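Local coordinates for encapsulated ferritin (PDB 5N5F), which oxidises Fe(2+) to Fe(3+) as a ferritin-like ferroxidase cargo of an encapsulin nanocompartment, seen here as its N-terminal domain in a decameric ring, at the interface of chains A and B and the interface of chains A and C. Sequence-based numbering; all coordinates share one arbitrary frame. Chains: chain A/B/C, encapsulated ferritin.

Contact 1: the interface of chains A and B. Residues chain A 56-57, 60-61, 64; chain B 60-61, 64, 67.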
loop_
_atom_site.group_PDB
_atom_site.type_symbol
_atom_site.label_atom_id
_atom_site.label_comp_id
_atom_site.label_asym_id
_atom_site.label_seq_id
_atom_site.Cartn_x
_atom_site.Cartn_y
_atom_site.Cartn_z
ATOM N N HIS A 56 -4.888 -27.366 10.577
ATOM C CA HIS A 56 -5.086 -27.378 12.022
ATOM C C HIS A 56 -5.084 -25.964 12.585
ATOM O O HIS A 56 -5.945 -25.605 13.395
ATOM C CB HIS A 56 -4.004 -28.223 12.691
ATOM C CG HIS A 56 -4.082 -28.230 14.186
ATOM N ND1 HIS A 56 -3.400 -27.325 14.971
ATOM C CD2 HIS A 56 -4.758 -29.034 15.040
ATOM C CE1 HIS A 56 -3.652 -27.571 16.245
ATOM N NE2 HIS A 56 -4.473 -28.604 16.313
ATOM N N ASN A 57 -4.117 -25.145 12.170
ATOM C CA ASN A 57 -4.063 -23.777 12.667
ATOM C C ASN A 57 -5.163 -22.918 12.051
ATOM O O ASN A 57 -5.688 -22.021 12.719
ATOM C CB ASN A 57 -2.678 -23.183 12.402
ATOM C CG ASN A 57 -1.576 -23.945 13.124
ATOM O OD1 ASN A 57 -1.842 -24.729 14.037
ATOM N ND2 ASN A 57 -0.332 -23.712 12.724
ATOM N N GLU A 60 -8.107 -23.354 14.297
ATOM C CA GLU A 60 -7.995 -22.602 15.541
ATOM C C GLU A 60 -8.181 -21.106 15.309
ATOM O O GLU A 60 -8.658 -20.398 16.204
ATOM C CB GLU A 60 -6.652 -22.894 16.216
ATOM C CG GLU A 60 -6.615 -24.261 16.894
ATOM C CD GLU A 60 -5.298 -24.562 17.584
ATOM O OE1 GLU A 60 -4.368 -23.733 17.506
ATOM O OE2 GLU A 60 -5.193 -25.637 18.210
ATOM N N GLU A 61 -7.828 -20.606 14.120
ATOM C CA GLU A 61 -8.161 -19.224 13.783
ATOM C C GLU A 61 -9.671 -19.025 13.731
ATOM O O GLU A 61 -10.179 -17.967 14.121
ATOM C CB GLU A 61 -7.528 -18.831 12.447
ATOM C CG GLU A 61 -6.003 -18.815 12.448
ATOM C CD GLU A 61 -5.432 -17.977 13.569
ATOM O OE1 GLU A 61 -5.795 -16.785 13.671
ATOM O OE2 GLU A 61 -4.641 -18.520 14.364
ATOM N N HIS A 64 -10.708 -18.658 17.252
ATOM C CA HIS A 64 -10.366 -17.328 17.748
ATOM C C HIS A 64 -11.366 -16.288 17.260
ATOM O O HIS A 64 -11.775 -15.405 18.021
ATOM C CB HIS A 64 -8.951 -16.949 17.308
ATOM C CG HIS A 64 -7.880 -17.798 17.916
ATOM N ND1 HIS A 64 -6.538 -17.570 17.698
ATOM C CD2 HIS A 64 -7.950 -18.874 18.735
ATOM C CE1 HIS A 64 -5.828 -18.469 18.356
ATOM N NE2 HIS A 64 -6.661 -19.271 18.993
ATOM N N GLU B 60 -1.612 -18.618 21.474
ATOM C CA GLU B 60 -1.781 -19.675 20.485
ATOM C C GLU B 60 -1.151 -19.296 19.151
ATOM O O GLU B 60 -0.720 -20.178 18.400
ATOM C CB GLU B 60 -3.263 -20.006 20.314
ATOM C CG GLU B 60 -3.890 -20.596 21.570
ATOM C CD GLU B 60 -5.226 -21.273 21.316
ATOM O OE1 GLU B 60 -5.752 -21.170 20.189
ATOM O OE2 GLU B 60 -5.749 -21.917 22.249
ATOM N N GLU B 61 -1.078 -17.999 18.838
ATOM C CA GLU B 61 -0.352 -17.582 17.643
ATOM C C GLU B 61 1.133 -17.902 17.774
ATOM O O GLU B 61 1.771 -18.317 16.801
ATOM C CB GLU B 61 -0.557 -16.088 17.381
ATOM C CG GLU B 61 -2.004 -15.689 17.097
ATOM C CD GLU B 61 -2.640 -16.514 15.995
ATOM O OE1 GLU B 61 -2.050 -16.604 14.897
ATOM O OE2 GLU B 61 -3.723 -17.086 16.235
ATOM N N HIS B 64 1.468 -21.476 17.014
ATOM C CA HIS B 64 1.404 -21.707 15.577
ATOM C C HIS B 64 2.727 -21.355 14.909
ATOM O O HIS B 64 3.188 -22.073 14.016
ATOM C CB HIS B 64 0.258 -20.895 14.973
ATOM C CG HIS B 64 -1.096 -21.316 15.452
ATOM N ND1 HIS B 64 -2.259 -20.702 15.034
ATOM C CD2 HIS B 64 -1.475 -22.291 16.312
ATOM C CE1 HIS B 64 -3.294 -21.282 15.616
ATOM N NE2 HIS B 64 -2.845 -22.248 16.396
ATOM N N MET B 67 5.269 -24.110 15.641
ATOM C CA MET B 67 4.947 -25.279 14.829
ATOM C C MET B 67 5.458 -25.099 13.408
ATOM O O MET B 67 6.112 -25.989 12.848
ATOM C CB MET B 67 3.437 -25.522 14.819
ATOM C CG MET B 67 2.869 -26.038 16.130
ATOM S SD MET B 67 1.063 -25.952 16.207
ATOM C CE MET B 67 0.617 -27.023 14.848
#

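Contact 2: the interface of chains A and C. Residues chain A 82, 86, 93-94; chain C 63, 66-67.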
loop_
_atom_site.group_PDB
_atom_site.type_symbol
_atom_site.label_atom_id
_atom_site.label_comp_id
_atom_site.label_asym_id
_atom_site.label_seq_id
_atom_site.Cartn_x
_atom_site.Cartn_y
_atom_site.Cartn_z
ATOM N N HIS A 82 -29.040 -8.960 14.946
ATOM C CA HIS A 82 -28.878 -9.578 13.634
ATOM C C HIS A 82 -28.313 -10.991 13.735
ATOM O O HIS A 82 -28.619 -11.839 12.890
ATOM C CB HIS A 82 -27.988 -8.707 12.749
ATOM C CG HIS A 82 -28.609 -7.396 12.381
ATOM N ND1 HIS A 82 -29.809 -7.304 11.709
ATOM C CD2 HIS A 82 -28.193 -6.123 12.584
ATOM C CE1 HIS A 82 -30.109 -6.030 11.520
ATOM N NE2 HIS A 82 -29.141 -5.294 12.037
ATOM N N TYR A 86 -30.267 -14.480 11.918
ATOM C CA TYR A 86 -29.746 -15.248 10.793
ATOM C C TYR A 86 -28.980 -16.508 11.172
ATOM O O TYR A 86 -28.995 -17.466 10.398
ATOM C CB TYR A 86 -28.837 -14.363 9.932
ATOM C CG TYR A 86 -29.588 -13.278 9.198
ATOM C CD1 TYR A 86 -30.246 -13.547 8.005
ATOM C CD2 TYR A 86 -29.647 -11.987 9.700
ATOM C CE1 TYR A 86 -30.936 -12.560 7.332
ATOM C CE2 TYR A 86 -30.333 -10.994 9.039
ATOM C CZ TYR A 86 -30.975 -11.285 7.854
ATOM O OH TYR A 86 -31.657 -10.295 7.193
ATOM N N ILE A 93 -31.440 -17.655 3.110
ATOM C CA ILE A 93 -31.008 -16.560 3.976
ATOM C C ILE A 93 -31.818 -15.298 3.706
ATOM O O ILE A 93 -32.160 -14.556 4.635
ATOM C CB ILE A 93 -29.495 -16.318 3.806
ATOM C CG1 ILE A 93 -28.713 -17.528 4.323
ATOM C CG2 ILE A 93 -29.048 -15.062 4.547
ATOM C CD1 ILE A 93 -27.940 -18.261 3.251
ATOM N N LEU A 94 -32.143 -15.030 2.440
ATOM C CA LEU A 94 -32.852 -13.796 2.119
ATOM C C LEU A 94 -34.257 -13.779 2.713
ATOM O O LEU A 94 -34.766 -12.706 3.061
ATOM C CB LEU A 94 -32.910 -13.599 0.602
ATOM C CG LEU A 94 -31.567 -13.465 -0.127
ATOM C CD1 LEU A 94 -31.792 -12.980 -1.552
ATOM C CD2 LEU A 94 -30.609 -12.533 0.602
ATOM N N GLU C 63 -25.925 -6.408 9.446
ATOM C CA GLU C 63 -26.852 -7.412 8.935
ATOM C C GLU C 63 -26.260 -8.157 7.745
ATOM O O GLU C 63 -26.357 -9.386 7.664
ATOM C CB GLU C 63 -28.177 -6.754 8.550
ATOM C CG GLU C 63 -29.237 -7.741 8.095
ATOM C CD GLU C 63 -30.621 -7.110 7.989
ATOM O OE1 GLU C 63 -30.717 -5.865 8.003
ATOM O OE2 GLU C 63 -31.614 -7.863 7.899
ATOM N N MET C 66 -23.666 -10.650 9.072
ATOM C CA MET C 66 -24.215 -11.860 9.670
ATOM C C MET C 66 -24.911 -12.731 8.633
ATOM O O MET C 66 -24.913 -13.961 8.766
ATOM C CB MET C 66 -25.160 -11.493 10.811
ATOM C CG MET C 66 -24.467 -10.757 11.959
ATOM S SD MET C 66 -23.054 -11.664 12.645
ATOM C CE MET C 66 -21.683 -10.940 11.742
ATOM N N MET C 67 -25.478 -12.126 7.586
ATOM C CA MET C 67 -25.972 -12.911 6.459
ATOM C C MET C 67 -24.850 -13.739 5.840
ATOM O O MET C 67 -25.013 -14.936 5.578
ATOM C CB MET C 67 -26.594 -11.989 5.411
ATOM C CG MET C 67 -27.936 -11.387 5.821
ATOM S SD MET C 67 -28.546 -10.177 4.629
ATOM C CE MET C 67 -29.076 -11.249 3.298
#

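Contact 1: the interface of chains A and B
The imidazole of B:His64 is roofed by the side-chain amide of A:Asn57, whose CG sits 3.6 Å from the centroid of the ring; both come from helix 48-75, which packs on its two-fold copy. Amide and ring planes are only 8° apart, a close stack, while the two side chains run past each other in opposite directions. Under the other face lies the backbone O of B:Glu60, 3.0 Å below the ring plane of B:His64 and displaced toward its rim, so the ring is held between the two chains. The amide has its own support: A:His56 ND1 donates a hydrogen bond to A:Asn57 OD1 at 3.2 Å, with the oxygen nearly in the plane of the imidazole. On the same amide oxygen, A:Asn57 OD1, the methyl CE of B:Met67 closes tip to tip at 3.5 Å. An alanine at A:Asn57 would probably open a gap over the B:His64 ring, leaving that ring free to tilt and A:His56 ND1 without this acceptor. A:His64 NE2 meets B:Glu60 OE1 from above the carboxylate plane, but the modelled 2.4 Å is doubtfully short, as in the B:His64 to A:Glu60 twin. A:Glu61, A:His64 and their B mates probably supply ligands, with Glu31, to the ferroxidase iron site at this interface. A bend at chi2 (-53°) brings the A:Glu61 carboxylate tip to tip with its mate, but the 2.5 Å between A:Glu61 OE2 and B:Glu61 OE2 is a clash of two acceptors and doubtful. Alongside, A:His64 CE1 packs edge-on against B:Glu60 CB at 3.6 Å.

Contact 2: the interface of chains A and C
C:Glu63 lies across two aromatic groups of chain A and is gripped at its tip by one of them. The phenol OH of A:Tyr86 donates a hydrogen bond of 2.5 Å to C:Glu63 OE2, arriving on the anti side of the carboxylate and 15° out of its plane. Further back along the same side chain, C:Glu63 CB covers the centre of the A:His82 ring, 3.6 Å from its centroid, and the two side chains cross at about a right angle. With CG anti to the backbone N (chi1 -176°) and the chain extended beyond it, the carboxylate of C:Glu63 is carried along the imidazole toward the phenol, with OE1 still 3.6 Å from A:His82 CE1. One helical turn on, C:Met67 takes a face of A:Tyr86: its CG rests 3.7 Å from the ring centroid, shifted toward the rim. A bend at chi3 (74°) then turns the methyl CE away toward the short 3-10 helix 93-95, where it presses on A:Leu94 CD2 at a tight 3.4 Å and reaches A:Ile93 CG2 at 4.0 Å. In the outer layer, the backbone O of A:Ile93 stands at the edge of the A:Tyr86 ring, in its plane, where it may help set the position of the ring. This two-fold interface belongs to the decameric ring. C:Met66 CB passes the backbone O of A:His82 at 4.1 Å.

The C-alpha centres of contact 1 and contact 2 lie about 28 Å apart, yet both draw on the long helix that begins at residue 48. In contact 1 this helix meets its own copy in chain B; in contact 2 the copy in chain C meets helix 77-86 and the 3-10 helix 93-95 of chain A. Met67 serves both, and Glu63 of contact 2 directly precedes His64 of contact 1 in sequence. Since both interfaces are two-fold, each subunit has one dimer partner on either hand, and alternating the two would close ten chains into the ring, with the probable iron ligands Glu61 and His64 at contact 1.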